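Local coordinates for protein beta-lactamase (Klebsiella pneumoniae, PDB 6HUH) that probably hydrolyses beta-lactam antibiotics to substituted beta-amino acids, as a class D beta-lactamase that confers antibiotic resistance, at residues A[26-31]-A[154-159]; A[127-132]-A[150-155]. All coordinates share one frame; numbering follows the deposited sequence.

Contact 1 of 2, residues A[26-31]-A[154-159]; sequences CMLFAD and SPQEQA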
loop_
_atom_site.group_PDB
_atom_site.type_symbol
_atom_site.label_atom_id
_atom_site.label_comp_id
_atom_site.label_asym_id
_atom_site.label_seq_id
_atom_site.Cartn_x
_atom_site.Cartn_y
_atom_site.Cartn_z
ATOM N N CYS A 26 -7.670 11.467 -25.671
ATOM C CA CYS A 26 -7.213 10.321 -26.465
ATOM C C CYS A 26 -7.272 8.945 -25.744
ATOM O O CYS A 26 -6.827 8.863 -24.599
ATOM C CB CYS A 26 -5.804 10.611 -26.985
ATOM S SG CYS A 26 -4.750 9.153 -27.146
ATOM N N MET A 27 -7.772 7.863 -26.427
ATOM C CA MET A 27 -7.690 6.487 -25.913
ATOM C C MET A 27 -6.953 5.578 -26.887
ATOM O O MET A 27 -7.464 5.206 -27.934
ATOM C CB MET A 27 -8.976 5.839 -25.408
ATOM C CG MET A 27 -8.645 4.924 -24.221
ATOM S SD MET A 27 -9.883 3.865 -23.422
ATOM C CE MET A 27 -11.128 5.133 -22.840
ATOM N N LEU A 28 -5.731 5.244 -26.518
ATOM C CA LEU A 28 -4.821 4.419 -27.292
ATOM C C LEU A 28 -4.582 3.049 -26.671
ATOM O O LEU A 28 -4.239 2.961 -25.486
ATOM C CB LEU A 28 -3.477 5.172 -27.397
ATOM C CG LEU A 28 -2.459 4.622 -28.393
ATOM C CD1 LEU A 28 -1.788 5.730 -29.131
ATOM C CD2 LEU A 28 -1.446 3.695 -27.725
ATOM N N PHE A 29 -4.676 1.987 -27.478
ATOM C CA PHE A 29 -4.350 0.611 -27.048
ATOM C C PHE A 29 -3.230 0.044 -27.936
ATOM O O PHE A 29 -3.383 0.005 -29.171
ATOM C CB PHE A 29 -5.575 -0.324 -27.009
ATOM C CG PHE A 29 -6.665 0.062 -26.042
ATOM C CD1 PHE A 29 -6.543 -0.210 -24.686
ATOM C CD2 PHE A 29 -7.834 0.669 -26.488
ATOM C CE1 PHE A 29 -7.558 0.151 -23.790
ATOM C CE2 PHE A 29 -8.854 1.012 -25.592
ATOM C CZ PHE A 29 -8.714 0.740 -24.251
ATOM N N ALA A 30 -2.094 -0.332 -27.314
ATOM C CA ALA A 30 -0.934 -0.881 -28.020
ATOM C C ALA A 30 -0.624 -2.329 -27.602
ATOM O O ALA A 30 -1.063 -2.763 -26.541
ATOM C CB ALA A 30 0.290 0.011 -27.806
ATOM N N ASP A 31 0.127 -3.074 -28.444
ATOM C CA ASP A 31 0.531 -4.456 -28.146
ATOM C C ASP A 31 1.759 -4.509 -27.224
ATOM O O ASP A 31 2.124 -3.488 -26.632
ATOM C CB ASP A 31 0.741 -5.295 -29.430
ATOM C CG ASP A 31 1.721 -4.733 -30.444
ATOM O OD1 ASP A 31 2.900 -4.508 -30.076
ATOM O OD2 ASP A 31 1.343 -4.622 -31.631
ATOM N N SER A 154 4.005 12.468 -26.039
ATOM C CA SER A 154 2.771 12.206 -26.760
ATOM C C SER A 154 2.224 10.802 -26.344
ATOM O O SER A 154 3.021 9.912 -25.971
ATOM C CB SER A 154 2.997 12.323 -28.262
ATOM O OG SER A 154 2.993 11.055 -28.884
ATOM N N PRO A 155 0.876 10.582 -26.358
ATOM C CA PRO A 155 0.352 9.252 -25.969
ATOM C C PRO A 155 0.990 8.076 -26.733
ATOM O O PRO A 155 1.150 6.994 -26.149
ATOM C CB PRO A 155 -1.155 9.381 -26.196
ATOM C CG PRO A 155 -1.419 10.836 -26.058
ATOM C CD PRO A 155 -0.232 11.505 -26.681
ATOM N N GLN A 156 1.396 8.316 -28.012
ATOM C CA GLN A 156 2.073 7.352 -28.881
ATOM C C GLN A 156 3.420 7.014 -28.290
ATOM O O GLN A 156 3.714 5.833 -28.084
ATOM C CB GLN A 156 2.284 7.921 -30.295
ATOM C CG GLN A 156 1.189 7.591 -31.282
ATOM C CD GLN A 156 1.209 8.560 -32.441
ATOM O OE1 GLN A 156 2.241 9.177 -32.754
ATOM N NE2 GLN A 156 0.052 8.729 -33.090
ATOM N N GLU A 157 4.237 8.054 -28.010
ATOM C CA GLU A 157 5.573 7.939 -27.426
ATOM C C GLU A 157 5.537 7.208 -26.085
ATOM O O GLU A 157 6.385 6.349 -25.875
ATOM C CB GLU A 157 6.224 9.317 -27.262
ATOM C CG GLU A 157 6.579 10.025 -28.551
ATOM C CD GLU A 157 7.058 11.453 -28.366
ATOM O OE1 GLU A 157 6.517 12.153 -27.478
ATOM O OE2 GLU A 157 7.946 11.886 -29.138
ATOM N N GLN A 158 4.540 7.523 -25.202
ATOM C CA GLN A 158 4.298 6.870 -23.887
ATOM C C GLN A 158 4.140 5.354 -23.997
ATOM O O GLN A 158 4.701 4.626 -23.177
ATOM C CB GLN A 158 3.034 7.422 -23.234
ATOM C CG GLN A 158 3.295 8.651 -22.421
ATOM C CD GLN A 158 3.339 8.407 -20.948
ATOM O OE1 GLN A 158 3.748 7.335 -20.463
ATOM N NE2 GLN A 158 2.937 9.431 -20.204
ATOM N N ALA A 159 3.361 4.901 -25.009
ATOM C CA ALA A 159 3.092 3.503 -25.355
ATOM C C ALA A 159 4.374 2.833 -25.832
ATOM O O ALA A 159 4.638 1.693 -25.457
ATOM C CB ALA A 159 2.039 3.435 -26.457
#
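Cys26, Leu28 and Ala30, every second residue of strand 26-30, meet the N-terminal end of the helix that begins at Pro155, and what touches is apolar. SG of Cys26 lies 3.7 Å from CB of Pro155 and almost as near its CG, so the sulfur rests against the CB-CG side of the pyrrolidine ring; the same sulfur is tied by a disulfide to Cys43. Leu28 splits its branches over the helix. With CG anti to the backbone N (chi1 -168°), CD2 comes within 3.7 Å of CB of Ala159, while CD1 meets CG of Gln156 at 4.1 Å, the two side chains crossing at about a right angle. Ala30 adds a methyl-to-methyl touch, its CB 4.1 Å from CB of Ala159. This is helix-on-sheet packing within the penicillin-binding transpeptidase fold: the strand belongs to the antiparallel sheet, and its axis runs 27° from that of the helix segment at 9.3 Å. Met27 and Phe29 point to the other side of the sheet, where helix 245-264 lies. At the helix start Ser154 and Glu157 form a capping box, in which Ser154 N donates to Glu157 OE1 at 2.9 Å, on the anti side of the carboxylate. The return bond from Glu157 N to Ser154 OG is weak at 3.4 Å, though nearly straight.

Contact 2 of 2, residues A[127-132]-A[150-155]; sequences YGNRDL and SLAISP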
loop_
_atom_site.group_PDB
_atom_site.type_symbol
_atom_site.label_atom_id
_atom_site.label_comp_id
_atom_site.label_asym_id
_atom_site.label_seq_id
_atom_site.Cartn_x
_atom_site.Cartn_y
_atom_site.Cartn_z
ATOM N N TYR A 127 12.649 9.173 -23.766
ATOM C CA TYR A 127 11.431 9.713 -23.203
ATOM C C TYR A 127 10.962 11.034 -23.831
ATOM O O TYR A 127 11.497 12.100 -23.521
ATOM C CB TYR A 127 11.549 9.825 -21.687
ATOM C CG TYR A 127 10.215 9.903 -20.976
ATOM C CD1 TYR A 127 9.497 8.744 -20.662
ATOM C CD2 TYR A 127 9.673 11.130 -20.599
ATOM C CE1 TYR A 127 8.266 8.808 -20.008
ATOM C CE2 TYR A 127 8.440 11.205 -19.945
ATOM C CZ TYR A 127 7.747 10.040 -19.637
ATOM O OH TYR A 127 6.535 10.120 -18.990
ATOM N N GLY A 128 9.931 10.930 -24.680
ATOM C CA GLY A 128 9.288 12.051 -25.358
ATOM C C GLY A 128 10.234 13.031 -26.026
ATOM O O GLY A 128 11.042 12.634 -26.876
ATOM N N ASN A 129 10.141 14.330 -25.639
ATOM C CA ASN A 129 10.997 15.387 -26.209
ATOM C C ASN A 129 12.353 15.463 -25.534
ATOM O O ASN A 129 13.225 16.168 -26.005
ATOM C CB ASN A 129 10.288 16.737 -26.216
ATOM C CG ASN A 129 10.223 17.450 -24.907
ATOM O OD1 ASN A 129 10.506 16.904 -23.840
ATOM N ND2 ASN A 129 9.844 18.707 -24.969
ATOM N N ARG A 130 12.507 14.768 -24.394
ATOM C CA ARG A 130 13.747 14.649 -23.623
ATOM C C ARG A 130 14.255 16.018 -23.042
ATOM O O ARG A 130 15.362 16.095 -22.477
ATOM C CB ARG A 130 14.833 13.910 -24.449
ATOM C CG ARG A 130 14.348 12.621 -25.121
ATOM C CD ARG A 130 15.481 11.739 -25.602
ATOM N NE ARG A 130 15.934 12.100 -26.945
ATOM C CZ ARG A 130 16.832 11.414 -27.647
ATOM N NH1 ARG A 130 17.382 10.311 -27.143
ATOM N NH2 ARG A 130 17.184 11.821 -28.862
ATOM N N ASP A 131 13.410 17.077 -23.131
ATOM C CA ASP A 131 13.775 18.404 -22.631
ATOM C C ASP A 131 13.660 18.519 -21.119
ATOM O O ASP A 131 12.553 18.557 -20.583
ATOM C CB ASP A 131 12.961 19.499 -23.326
ATOM C CG ASP A 131 13.640 20.853 -23.315
ATOM O OD1 ASP A 131 14.339 21.162 -22.319
ATOM O OD2 ASP A 131 13.488 21.600 -24.309
ATOM N N LEU A 132 14.799 18.571 -20.428
ATOM C CA LEU A 132 14.784 18.682 -18.963
ATOM C C LEU A 132 15.391 20.016 -18.505
ATOM O O LEU A 132 15.978 20.088 -17.425
ATOM C CB LEU A 132 15.478 17.475 -18.282
ATOM C CG LEU A 132 15.249 16.088 -18.892
ATOM C CD1 LEU A 132 16.285 15.133 -18.437
ATOM C CD2 LEU A 132 13.862 15.545 -18.577
ATOM N N SER A 150 9.222 22.050 -19.374
ATOM C CA SER A 150 10.038 21.657 -20.518
ATOM C C SER A 150 9.677 20.318 -21.116
ATOM O O SER A 150 9.415 20.253 -22.310
ATOM C CB SER A 150 11.518 21.690 -20.158
ATOM O OG SER A 150 11.814 20.751 -19.139
ATOM N N LEU A 151 9.674 19.253 -20.298
ATOM C CA LEU A 151 9.363 17.889 -20.727
ATOM C C LEU A 151 7.910 17.738 -21.197
ATOM O O LEU A 151 6.996 18.362 -20.636
ATOM C CB LEU A 151 9.738 16.865 -19.633
ATOM C CG LEU A 151 9.822 15.373 -20.026
ATOM C CD1 LEU A 151 10.893 15.106 -21.099
ATOM C CD2 LEU A 151 10.120 14.533 -18.830
ATOM N N ALA A 152 7.728 16.951 -22.281
ATOM C CA ALA A 152 6.451 16.653 -22.925
ATOM C C ALA A 152 6.517 15.310 -23.664
ATOM O O ALA A 152 7.494 15.008 -24.353
ATOM C CB ALA A 152 6.077 17.775 -23.892
ATOM N N ILE A 153 5.491 14.501 -23.495
ATOM C CA ILE A 153 5.392 13.208 -24.161
ATOM C C ILE A 153 4.012 13.059 -24.839
ATOM O O ILE A 153 2.985 13.507 -24.300
ATOM C CB ILE A 153 5.762 12.020 -23.211
ATOM C CG1 ILE A 153 5.973 10.685 -23.997
ATOM C CG2 ILE A 153 4.759 11.863 -22.045
ATOM C CD1 ILE A 153 6.866 9.645 -23.296
ATOM N N SER A 154 4.005 12.468 -26.039
ATOM C CA SER A 154 2.771 12.206 -26.760
ATOM C C SER A 154 2.224 10.802 -26.344
ATOM O O SER A 154 3.021 9.912 -25.971
ATOM C CB SER A 154 2.997 12.323 -28.262
ATOM O OG SER A 154 2.993 11.055 -28.884
ATOM N N PRO A 155 0.876 10.582 -26.358
ATOM C CA PRO A 155 0.352 9.252 -25.969
ATOM C C PRO A 155 0.990 8.076 -26.733
ATOM O O PRO A 155 1.150 6.994 -26.149
ATOM C CB PRO A 155 -1.155 9.381 -26.196
ATOM C CG PRO A 155 -1.419 10.836 -26.058
ATOM C CD PRO A 155 -0.232 11.505 -26.681
#
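Residues 127-132 and 150-155 run antiparallel as two irregular loops, with Gly128 and Ile153 4.2 Å apart at their CA atoms and a type II' turn from Tyr127 to Arg130 on one side. Gly128, second in that turn, has a positive phi (48°), which favours glycine. Just beyond it, Asn129 N donates to Ala152 O at 3.0 Å, nearly along the C=O axis. The Asn129 side chain then reaches across with both ends of its amide. ND2 gives an almost straight bond to Ser150 O (3.1 Å), which lies in the amide plane, and OD1 accepts a weak one from Ala152 N. OD1 also takes Asp131 N at 3.0 Å, from above its carbonyl plane, which closes an Asx turn. One side chain thus pins its own loop, which leads from helix 115-124 to helix 141-144, and the facing backbone, which leads on into helix 155-166. At the far end Ser150 OG donates to Asp131 O at 2.7 Å; the Asp131 carboxylate itself bonds to Ser133. The apolar side is built on Tyr127. With CG1 anti to the backbone N (chi1 -167°), Ile153 sets CD1 over the centre of its ring, 3.7 Å from the centroid, a CH-pi contact only 11° off the normal. Leu151 CD2 approaches the ring obliquely, 3.9 Å from Tyr127 CD2, and also packs against Leu132 CD2, the two leucines running alongside one another in the same direction.

In the fold
Contacts 1 and 2 share Ser154 and Pro155, and their centres lie 14 Å apart: the chain leaves the loop pairing of contact 2 and enters the helix that contact 1 sets against the sheet. They also touch directly. Glu157 OE1 packs 3.5 Å from Gly128 CA, and CG of Gln158 lies 3.6 Å from CG2 of Ile153. The side chain of Tyr127 in contact 2 is about 9 Å from that of Ser51, the predicted acyl-ester nucleophile, and its ring meets Phe53. Contact 1 does not itself reach that serine, although Gln158 in its helix segment hydrogen-bonds through NE2 to Thr52, next to Ser51.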